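Local coordinates for protein viral CASP8 and FADD-like apoptosis regulator (Molluscum contagiosum virus subtype 1, PDB 2BBR) that inhibits death-receptor-induced apoptosis by interfering with caspase-8 recruitment and activation at the death-inducing signaling complex, and suppresses host NF-kappa-B activation, at residues V103-L115 and M160-L173. Numbering follows the deposited sequence.
Sequences VGEELDSSELRAL and MLRTLRRLDLCQQL
The guanidinium of R166 sits between two carboxylates, E111 across the contact and D168 two residues on, forming the E/D-RxDL charge triad characteristic of death effector domains. R166 grips D168 side-on, R166 NE to D168 OD1 and R166 NH2 to D168 OD2, both at 2.9 Å through syn lone pairs. R166 NH1 spends one N-H on E111 OE2 (2.8 Å), on the syn side of a carboxylate turned only 21° from the guanidinium plane, and the other on E106 O (3.2 Å). A water accepts from R166 NH2 and donates to both O and OE2 of E106. The arginine chain bends at chi2 and chi3 (-58° and -62°), which swings its guanidinium round toward E111 and E106, while R166 CG and CD pass beside E111 OE2. These bonds fix the rotation of the guanidinium, and one face lies over L169 CD1, 3.5 Å from its plane. E111 is steadied in turn by a capping box with D108: D108 N donates to E111 OE1, and E111 N to D108 OD1. Beneath the polar layer, L107 CD2 presses on L169 CD1 (3.5 Å) and also reaches L161 and L164. L164 CD2 fits under the E111 stem, 3.7 Å from its CB, while its CD1 meets A114. L115 CD2 lies against M160 CB, and V103 CG2 touches L173 CD1 (3.8 Å). The contact thus joins the turn between helices 95-104 and 109-122 to the Schellman-ended junction of helices 155-163 and 167-187; helix 136-145 adds F136 against V103 and L107, and L139 against L115.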
ATOM      1  N   VAL A 103      -7.024  -2.835  -3.009  1.00 10.60           N
ATOM      2  CA  VAL A 103      -7.467  -3.816  -3.989  1.00 10.81           C
ATOM      3  C   VAL A 103      -7.178  -5.218  -3.456  1.00 11.30           C
ATOM      4  O   VAL A 103      -8.004  -6.125  -3.590  1.00 11.95           O
ATOM      5  CB  VAL A 103      -6.755  -3.599  -5.343  1.00 12.05           C
ATOM      6  CG1 VAL A 103      -6.994  -4.782  -6.271  1.00 13.26           C
ATOM      7  CG2 VAL A 103      -7.270  -2.325  -5.984  1.00 15.06           C
ATOM      8  N   GLY A 104      -6.018  -5.389  -2.831  1.00 10.73           N
ATOM      9  CA  GLY A 104      -5.672  -6.688  -2.287  1.00 11.47           C
ATOM     10  C   GLY A 104      -6.676  -7.165  -1.253  1.00 12.05           C
ATOM     11  O   GLY A 104      -6.927  -8.364  -1.135  1.00 14.71           O
ATOM     12  N   GLU A 105      -7.249  -6.236  -0.496  1.00 12.61           N
ATOM     13  CA  GLU A 105      -8.223  -6.600   0.527  1.00 13.48           C
ATOM     14  C   GLU A 105      -9.608  -6.898  -0.048  1.00 14.16           C
ATOM     15  O   GLU A 105     -10.492  -7.366   0.672  1.00 17.19           O
ATOM     16  CB  GLU A 105      -8.321  -5.493   1.581  1.00 15.33           C
ATOM     17  CG  GLU A 105      -7.032  -5.270   2.361  1.00 16.75           C
ATOM     18  CD  GLU A 105      -6.515  -6.540   3.012  1.00 18.56           C
ATOM     19  OE1 GLU A 105      -5.428  -7.012   2.621  1.00 16.76           O
ATOM     20  OE2 GLU A 105      -7.202  -7.068   3.915  1.00 22.66           O
ATOM     21  N   GLU A 106      -9.800  -6.632  -1.339  1.00 13.62           N
ATOM     22  CA  GLU A 106     -11.080  -6.890  -2.003  1.00 14.67           C
ATOM     23  C   GLU A 106     -11.044  -8.206  -2.768  1.00 15.09           C
ATOM     24  O   GLU A 106     -12.008  -8.577  -3.445  1.00 16.35           O
ATOM     25  CB  GLU A 106     -11.418  -5.759  -2.975  1.00 16.53           C
ATOM     26  CG  GLU A 106     -11.668  -4.419  -2.308  1.00 19.97           C
ATOM     27  CD  GLU A 106     -12.891  -4.429  -1.408  1.00 23.54           C
ATOM     28  OE1 GLU A 106     -13.098  -3.432  -0.684  1.00 26.27           O
ATOM     29  OE2 GLU A 106     -13.647  -5.425  -1.424  1.00 24.55           O
ATOM     30  N   LEU A 107      -9.921  -8.902  -2.671  1.00 13.41           N
ATOM     31  CA  LEU A 107      -9.751 -10.179  -3.351  1.00 13.76           C
ATOM     32  C   LEU A 107      -9.788 -11.322  -2.347  1.00 14.82           C
ATOM     33  O   LEU A 107      -9.295 -11.188  -1.227  1.00 16.64           O
ATOM     34  CB  LEU A 107      -8.407 -10.205  -4.083  1.00 12.72           C
ATOM     35  CG  LEU A 107      -8.209  -9.204  -5.222  1.00 13.44           C
ATOM     36  CD1 LEU A 107      -6.726  -9.059  -5.526  1.00 15.36           C
ATOM     37  CD2 LEU A 107      -8.972  -9.658  -6.450  1.00 13.14           C
ATOM     38  N   ASP A 108     -10.385 -12.442  -2.740  1.00 15.08           N
ATOM     39  CA  ASP A 108     -10.420 -13.603  -1.866  1.00 15.41           C
ATOM     40  C   ASP A 108      -9.237 -14.483  -2.262  1.00 14.58           C
ATOM     41  O   ASP A 108      -8.545 -14.196  -3.240  1.00 13.88           O
ATOM     42  CB  ASP A 108     -11.750 -14.364  -1.995  1.00 17.13           C
ATOM     43  CG  ASP A 108     -12.053 -14.788  -3.416  1.00 20.16           C
ATOM     44  OD1 ASP A 108     -11.203 -15.452  -4.037  1.00 19.32           O
ATOM     45  OD2 ASP A 108     -13.156 -14.466  -3.910  1.00 24.87           O
ATOM     46  N   SER A 109      -8.994 -15.544  -1.503  1.00 14.02           N
ATOM     47  CA  SER A 109      -7.863 -16.424  -1.780  1.00 13.91           C
ATOM     48  C   SER A 109      -7.875 -17.088  -3.149  1.00 14.11           C
ATOM     49  O   SER A 109      -6.821 -17.284  -3.749  1.00 13.68           O
ATOM     50  CB  SER A 109      -7.751 -17.495  -0.694  1.00 14.83           C
ATOM     51  OG  SER A 109      -7.517 -16.907   0.572  1.00 17.41           O
ATOM     52  N   SER A 110      -9.056 -17.446  -3.642  1.00 14.53           N
ATOM     53  CA  SER A 110      -9.160 -18.085  -4.951  1.00 15.50           C
ATOM     54  C   SER A 110      -8.791 -17.099  -6.054  1.00 13.65           C
ATOM     55  O   SER A 110      -8.106 -17.451  -7.013  1.00 13.91           O
ATOM     56  CB  SER A 110     -10.582 -18.600  -5.182  1.00 17.42           C
ATOM     57  OG  SER A 110     -10.689 -19.232  -6.444  1.00 24.36           O
ATOM     58  N   GLU A 111      -9.263 -15.863  -5.916  1.00 13.21           N
ATOM     59  CA  GLU A 111      -8.961 -14.819  -6.890  1.00 12.40           C
ATOM     60  C   GLU A 111      -7.463 -14.526  -6.869  1.00 11.68           C
ATOM     61  O   GLU A 111      -6.831 -14.390  -7.914  1.00 12.32           O
ATOM     62  CB  GLU A 111      -9.746 -13.542  -6.564  1.00 14.09           C
ATOM     63  CG  GLU A 111     -11.252 -13.692  -6.715  1.00 14.28           C
ATOM     64  CD  GLU A 111     -12.019 -12.452  -6.291  1.00 14.13           C
ATOM     65  OE1 GLU A 111     -11.828 -11.996  -5.144  1.00 14.96           O
ATOM     66  OE2 GLU A 111     -12.823 -11.944  -7.101  1.00 17.56           O
ATOM     67  N   LEU A 112      -6.896 -14.440  -5.669  1.00 11.67           N
ATOM     68  CA  LEU A 112      -5.473 -14.167  -5.537  1.00 11.50           C
ATOM     69  C   LEU A 112      -4.655 -15.286  -6.178  1.00 11.82           C
ATOM     70  O   LEU A 112      -3.661 -15.029  -6.855  1.00 12.73           O
ATOM     71  CB  LEU A 112      -5.100 -14.006  -4.062  1.00 12.86           C
ATOM     72  CG  LEU A 112      -3.619 -13.780  -3.740  1.00 12.17           C
ATOM     73  CD1 LEU A 112      -3.095 -12.548  -4.469  1.00 13.70           C
ATOM     74  CD2 LEU A 112      -3.457 -13.620  -2.239  1.00 14.90           C
ATOM     75  N   ARG A 113      -5.075 -16.531  -5.965  1.00 12.60           N
ATOM     76  CA  ARG A 113      -4.376 -17.665  -6.554  1.00 13.09           C
ATOM     77  C   ARG A 113      -4.410 -17.561  -8.080  1.00 13.10           C
ATOM     78  O   ARG A 113      -3.404 -17.777  -8.748  1.00 12.94           O
ATOM     79  CB  ARG A 113      -5.026 -18.979  -6.116  1.00 16.02           C
ATOM     80  CG  ARG A 113      -4.466 -20.214  -6.808  1.00 20.47           C
ATOM     81  CD  ARG A 113      -5.422 -21.383  -6.653  1.00 23.36           C
ATOM     82  NE  ARG A 113      -6.781 -20.989  -7.015  1.00 28.40           N
ATOM     83  CZ  ARG A 113      -7.138 -20.540  -8.215  1.00 29.41           C
ATOM     84  NH1 ARG A 113      -6.239 -20.434  -9.185  1.00 30.46           N
ATOM     85  NH2 ARG A 113      -8.392 -20.177  -8.440  1.00 27.73           N
ATOM     86  N   ALA A 114      -5.575 -17.225  -8.629  1.00 12.71           N
ATOM     87  CA  ALA A 114      -5.713 -17.096 -10.075  1.00 12.16           C
ATOM     88  C   ALA A 114      -4.774 -16.015 -10.602  1.00 11.92           C
ATOM     89  O   ALA A 114      -4.129 -16.188 -11.631  1.00 12.30           O
ATOM     90  CB  ALA A 114      -7.155 -16.763 -10.442  1.00 13.54           C
ATOM     91  N   LEU A 115      -4.689 -14.899  -9.882  1.00 11.75           N
ATOM     92  CA  LEU A 115      -3.827 -13.797 -10.294  1.00 11.72           C
ATOM     93  C   LEU A 115      -2.362 -14.209 -10.288  1.00 10.74           C
ATOM     94  O   LEU A 115      -1.612 -13.857 -11.197  1.00 11.59           O
ATOM     95  CB  LEU A 115      -4.040 -12.587  -9.380  1.00 11.70           C
ATOM     96  CG  LEU A 115      -5.406 -11.907  -9.508  1.00 12.29           C
ATOM     97  CD1 LEU A 115      -5.548 -10.855  -8.428  1.00 13.30           C
ATOM     98  CD2 LEU A 115      -5.551 -11.288 -10.895  1.00 13.21           C
ATOM     99  N   MET A 160      -4.968  -8.347 -15.783  1.00 10.50           N
ATOM    100  CA  MET A 160      -5.122  -9.570 -15.012  1.00 10.65           C
ATOM    101  C   MET A 160      -6.467  -9.570 -14.291  1.00 10.13           C
ATOM    102  O   MET A 160      -7.161 -10.587 -14.252  1.00 11.85           O
ATOM    103  CB  MET A 160      -3.973  -9.700 -14.008  1.00 11.25           C
ATOM    104  CG  MET A 160      -2.635 -10.033 -14.656  1.00 11.49           C
ATOM    105  SD  MET A 160      -1.189  -9.724 -13.607  1.00 13.75           S
ATOM    106  CE  MET A 160      -1.587 -10.723 -12.166  1.00 15.94           C
ATOM    107  N   LEU A 161      -6.837  -8.427 -13.727  1.00  9.96           N
ATOM    108  CA  LEU A 161      -8.107  -8.313 -13.025  1.00 10.54           C
ATOM    109  C   LEU A 161      -9.280  -8.444 -13.997  1.00 10.69           C
ATOM    110  O   LEU A 161     -10.322  -9.007 -13.650  1.00 11.19           O
ATOM    111  CB  LEU A 161      -8.162  -6.982 -12.272  1.00 10.05           C
ATOM    112  CG  LEU A 161      -7.181  -6.900 -11.092  1.00 10.98           C
ATOM    113  CD1 LEU A 161      -6.987  -5.455 -10.663  1.00 11.62           C
ATOM    114  CD2 LEU A 161      -7.706  -7.750  -9.938  1.00 11.56           C
ATOM    115  N   ARG A 162      -9.109  -7.932 -15.213  1.00 10.82           N
ATOM    116  CA  ARG A 162     -10.163  -8.031 -16.217  1.00 11.69           C
ATOM    117  C   ARG A 162     -10.372  -9.503 -16.585  1.00 12.11           C
ATOM    118  O   ARG A 162     -11.503  -9.967 -16.711  1.00 12.72           O
ATOM    119  CB  ARG A 162      -9.797  -7.232 -17.471  1.00 11.81           C
ATOM    120  CG  ARG A 162     -10.929  -7.165 -18.487  1.00 13.95           C
ATOM    121  CD  ARG A 162     -10.536  -6.431 -19.765  1.00 14.50           C
ATOM    122  NE  ARG A 162     -10.124  -5.053 -19.513  1.00 16.93           N
ATOM    123  CZ  ARG A 162      -8.866  -4.627 -19.549  1.00 16.36           C
ATOM    124  NH1 ARG A 162      -7.884  -5.471 -19.829  1.00 18.01           N
ATOM    125  NH2 ARG A 162      -8.590  -3.353 -19.301  1.00 19.57           N
ATOM    126  N   THR A 163      -9.274 -10.236 -16.740  1.00 12.53           N
ATOM    127  CA  THR A 163      -9.340 -11.654 -17.081  1.00 13.50           C
ATOM    128  C   THR A 163     -10.091 -12.412 -15.992  1.00 14.14           C
ATOM    129  O   THR A 163     -10.825 -13.363 -16.269  1.00 15.47           O
ATOM    130  CB  THR A 163      -7.926 -12.248 -17.220  1.00 14.28           C
ATOM    131  OG1 THR A 163      -7.218 -11.551 -18.253  1.00 15.87           O
ATOM    132  CG2 THR A 163      -8.002 -13.733 -17.566  1.00 16.11           C
ATOM    133  N   LEU A 164      -9.895 -11.980 -14.752  1.00 13.69           N
ATOM    134  CA  LEU A 164     -10.537 -12.583 -13.589  1.00 13.51           C
ATOM    135  C   LEU A 164     -12.020 -12.212 -13.547  1.00 12.15           C
ATOM    136  O   LEU A 164     -12.790 -12.761 -12.754  1.00 13.71           O
ATOM    137  CB  LEU A 164      -9.843 -12.083 -12.317  1.00 16.34           C
ATOM    138  CG  LEU A 164     -10.316 -12.606 -10.962  1.00 17.19           C
ATOM    139  CD1 LEU A 164     -10.063 -14.103 -10.875  1.00 20.32           C
ATOM    140  CD2 LEU A 164      -9.578 -11.867  -9.848  1.00 18.85           C
ATOM    141  N   ARG A 165     -12.398 -11.276 -14.413  1.00 12.48           N
ATOM    142  CA  ARG A 165     -13.757 -10.757 -14.520  1.00 13.38           C
ATOM    143  C   ARG A 165     -14.105  -9.768 -13.413  1.00 12.87           C
ATOM    144  O   ARG A 165     -15.273  -9.437 -13.210  1.00 15.97           O
ATOM    145  CB  ARG A 165     -14.786 -11.893 -14.581  1.00 15.90           C
ATOM    146  CG  ARG A 165     -14.761 -12.625 -15.916  1.00 17.95           C
ATOM    147  CD  ARG A 165     -15.969 -13.528 -16.111  1.00 20.17           C
ATOM    148  NE  ARG A 165     -15.632 -14.943 -15.977  1.00 28.12           N
ATOM    149  CZ  ARG A 165     -15.244 -15.520 -14.845  1.00 29.23           C
ATOM    150  NH1 ARG A 165     -15.139 -14.807 -13.731  1.00 32.17           N
ATOM    151  NH2 ARG A 165     -14.958 -16.814 -14.826  1.00 31.14           N
ATOM    152  N   ARG A 166     -13.086  -9.293 -12.701  1.00 11.67           N
ATOM    153  CA  ARG A 166     -13.295  -8.293 -11.662  1.00 10.97           C
ATOM    154  C   ARG A 166     -13.114  -6.937 -12.337  1.00 10.95           C
ATOM    155  O   ARG A 166     -12.135  -6.216 -12.103  1.00 11.10           O
ATOM    156  CB  ARG A 166     -12.297  -8.461 -10.510  1.00 10.48           C
ATOM    157  CG  ARG A 166     -12.609  -9.634  -9.582  1.00 12.23           C
ATOM    158  CD  ARG A 166     -14.006  -9.509  -8.980  1.00 12.02           C
ATOM    159  NE  ARG A 166     -14.163  -8.316  -8.153  1.00 12.34           N
ATOM    160  CZ  ARG A 166     -13.850  -8.248  -6.863  1.00 11.32           C
ATOM    161  NH1 ARG A 166     -13.359  -9.311  -6.241  1.00 14.12           N
ATOM    162  NH2 ARG A 166     -14.030  -7.114  -6.196  1.00 13.88           N
ATOM    163  N   LEU A 167     -14.071  -6.607 -13.198  1.00 12.12           N
ATOM    164  CA  LEU A 167     -14.040  -5.355 -13.937  1.00 11.39           C
ATOM    165  C   LEU A 167     -14.083  -4.140 -13.019  1.00 11.50           C
ATOM    166  O   LEU A 167     -13.644  -3.054 -13.403  1.00 11.90           O
ATOM    167  CB  LEU A 167     -15.195  -5.312 -14.945  1.00 13.87           C
ATOM    168  CG  LEU A 167     -15.005  -6.154 -16.213  1.00 17.53           C
ATOM    169  CD1 LEU A 167     -14.726  -7.605 -15.861  1.00 20.88           C
ATOM    170  CD2 LEU A 167     -16.249  -6.046 -17.077  1.00 19.13           C
ATOM    171  N   ASP A 168     -14.602  -4.316 -11.810  1.00 11.14           N
ATOM    172  CA  ASP A 168     -14.669  -3.225 -10.850  1.00 10.93           C
ATOM    173  C   ASP A 168     -13.260  -2.847 -10.392  1.00 10.40           C
ATOM    174  O   ASP A 168     -12.913  -1.664 -10.328  1.00 12.15           O
ATOM    175  CB  ASP A 168     -15.538  -3.626  -9.648  1.00 12.76           C
ATOM    176  CG  ASP A 168     -15.034  -4.877  -8.940  1.00 12.12           C
ATOM    177  OD1 ASP A 168     -14.700  -5.869  -9.625  1.00 11.64           O
ATOM    178  OD2 ASP A 168     -14.991  -4.865  -7.692  1.00 13.91           O
ATOM    179  N   LEU A 169     -12.445  -3.852 -10.086  1.00  9.56           N
ATOM    180  CA  LEU A 169     -11.076  -3.613  -9.644  1.00  9.26           C
ATOM    181  C   LEU A 169     -10.232  -3.147 -10.827  1.00  9.97           C
ATOM    182  O   LEU A 169      -9.371  -2.281 -10.683  1.00  9.67           O
ATOM    183  CB  LEU A 169     -10.494  -4.885  -9.023  1.00  9.90           C
ATOM    184  CG  LEU A 169     -11.267  -5.402  -7.806  1.00 10.16           C
ATOM    185  CD1 LEU A 169     -10.623  -6.681  -7.297  1.00 11.38           C
ATOM    186  CD2 LEU A 169     -11.303  -4.348  -6.713  1.00 11.83           C
ATOM    187  N   CYS A 170     -10.476  -3.728 -11.997  1.00  9.77           N
ATOM    188  CA  CYS A 170      -9.765  -3.329 -13.204  1.00 10.96           C
ATOM    189  C   CYS A 170      -9.979  -1.833 -13.422  1.00 10.52           C
ATOM    190  O   CYS A 170      -9.030  -1.086 -13.665  1.00 10.59           O
ATOM    191  CB  CYS A 170     -10.303  -4.094 -14.416  1.00 11.29           C
ATOM    192  SG  CYS A 170      -9.653  -3.547 -16.017  1.00 12.87           S
ATOM    193  N   GLN A 171     -11.231  -1.400 -13.327  1.00 10.09           N
ATOM    194  CA  GLN A 171     -11.563   0.001 -13.525  1.00 10.02           C
ATOM    195  C   GLN A 171     -10.836   0.918 -12.547  1.00  9.34           C
ATOM    196  O   GLN A 171     -10.395   2.001 -12.927  1.00  9.93           O
ATOM    197  CB  GLN A 171     -13.073   0.213 -13.417  1.00 11.84           C
ATOM    198  CG  GLN A 171     -13.506   1.645 -13.673  1.00 14.34           C
ATOM    199  CD  GLN A 171     -15.009   1.803 -13.652  1.00 18.59           C
ATOM    200  OE1 GLN A 171     -15.551   2.590 -12.878  1.00 23.13           O
ATOM    201  NE2 GLN A 171     -15.693   1.049 -14.504  1.00 19.14           N
ATOM    202  N   GLN A 172     -10.713   0.504 -11.290  1.00  9.75           N
ATOM    203  CA  GLN A 172     -10.003   1.337 -10.325  1.00 10.17           C
ATOM    204  C   GLN A 172      -8.565   1.559 -10.775  1.00  9.09           C
ATOM    205  O   GLN A 172      -8.027   2.658 -10.639  1.00  9.68           O
ATOM    206  CB  GLN A 172      -9.992   0.686  -8.945  1.00 11.49           C
ATOM    207  CG  GLN A 172     -11.330   0.642  -8.248  1.00 14.26           C
ATOM    208  CD  GLN A 172     -11.204   0.117  -6.837  1.00 16.61           C
ATOM    209  OE1 GLN A 172     -10.456   0.666  -6.028  1.00 17.08           O
ATOM    210  NE2 GLN A 172     -11.930  -0.950  -6.531  1.00 19.43           N
ATOM    211  N   LEU A 173      -7.934   0.510 -11.292  1.00  8.42           N
ATOM    212  CA  LEU A 173      -6.558   0.626 -11.751  1.00  9.03           C
ATOM    213  C   LEU A 173      -6.429   1.430 -13.039  1.00  9.04           C
ATOM    214  O   LEU A 173      -5.482   2.199 -13.187  1.00  9.37           O
ATOM    215  CB  LEU A 173      -5.924  -0.755 -11.930  1.00  9.87           C
ATOM    216  CG  LEU A 173      -5.206  -1.312 -10.698  1.00 11.17           C
ATOM    217  CD1 LEU A 173      -6.193  -1.556  -9.569  1.00 12.18           C
ATOM    218  CD2 LEU A 173      -4.492  -2.600 -11.079  1.00 12.16           C
TER
HETATM  219  O   HOH W   1     -14.387  -7.055  -3.304  1.00 19.82           O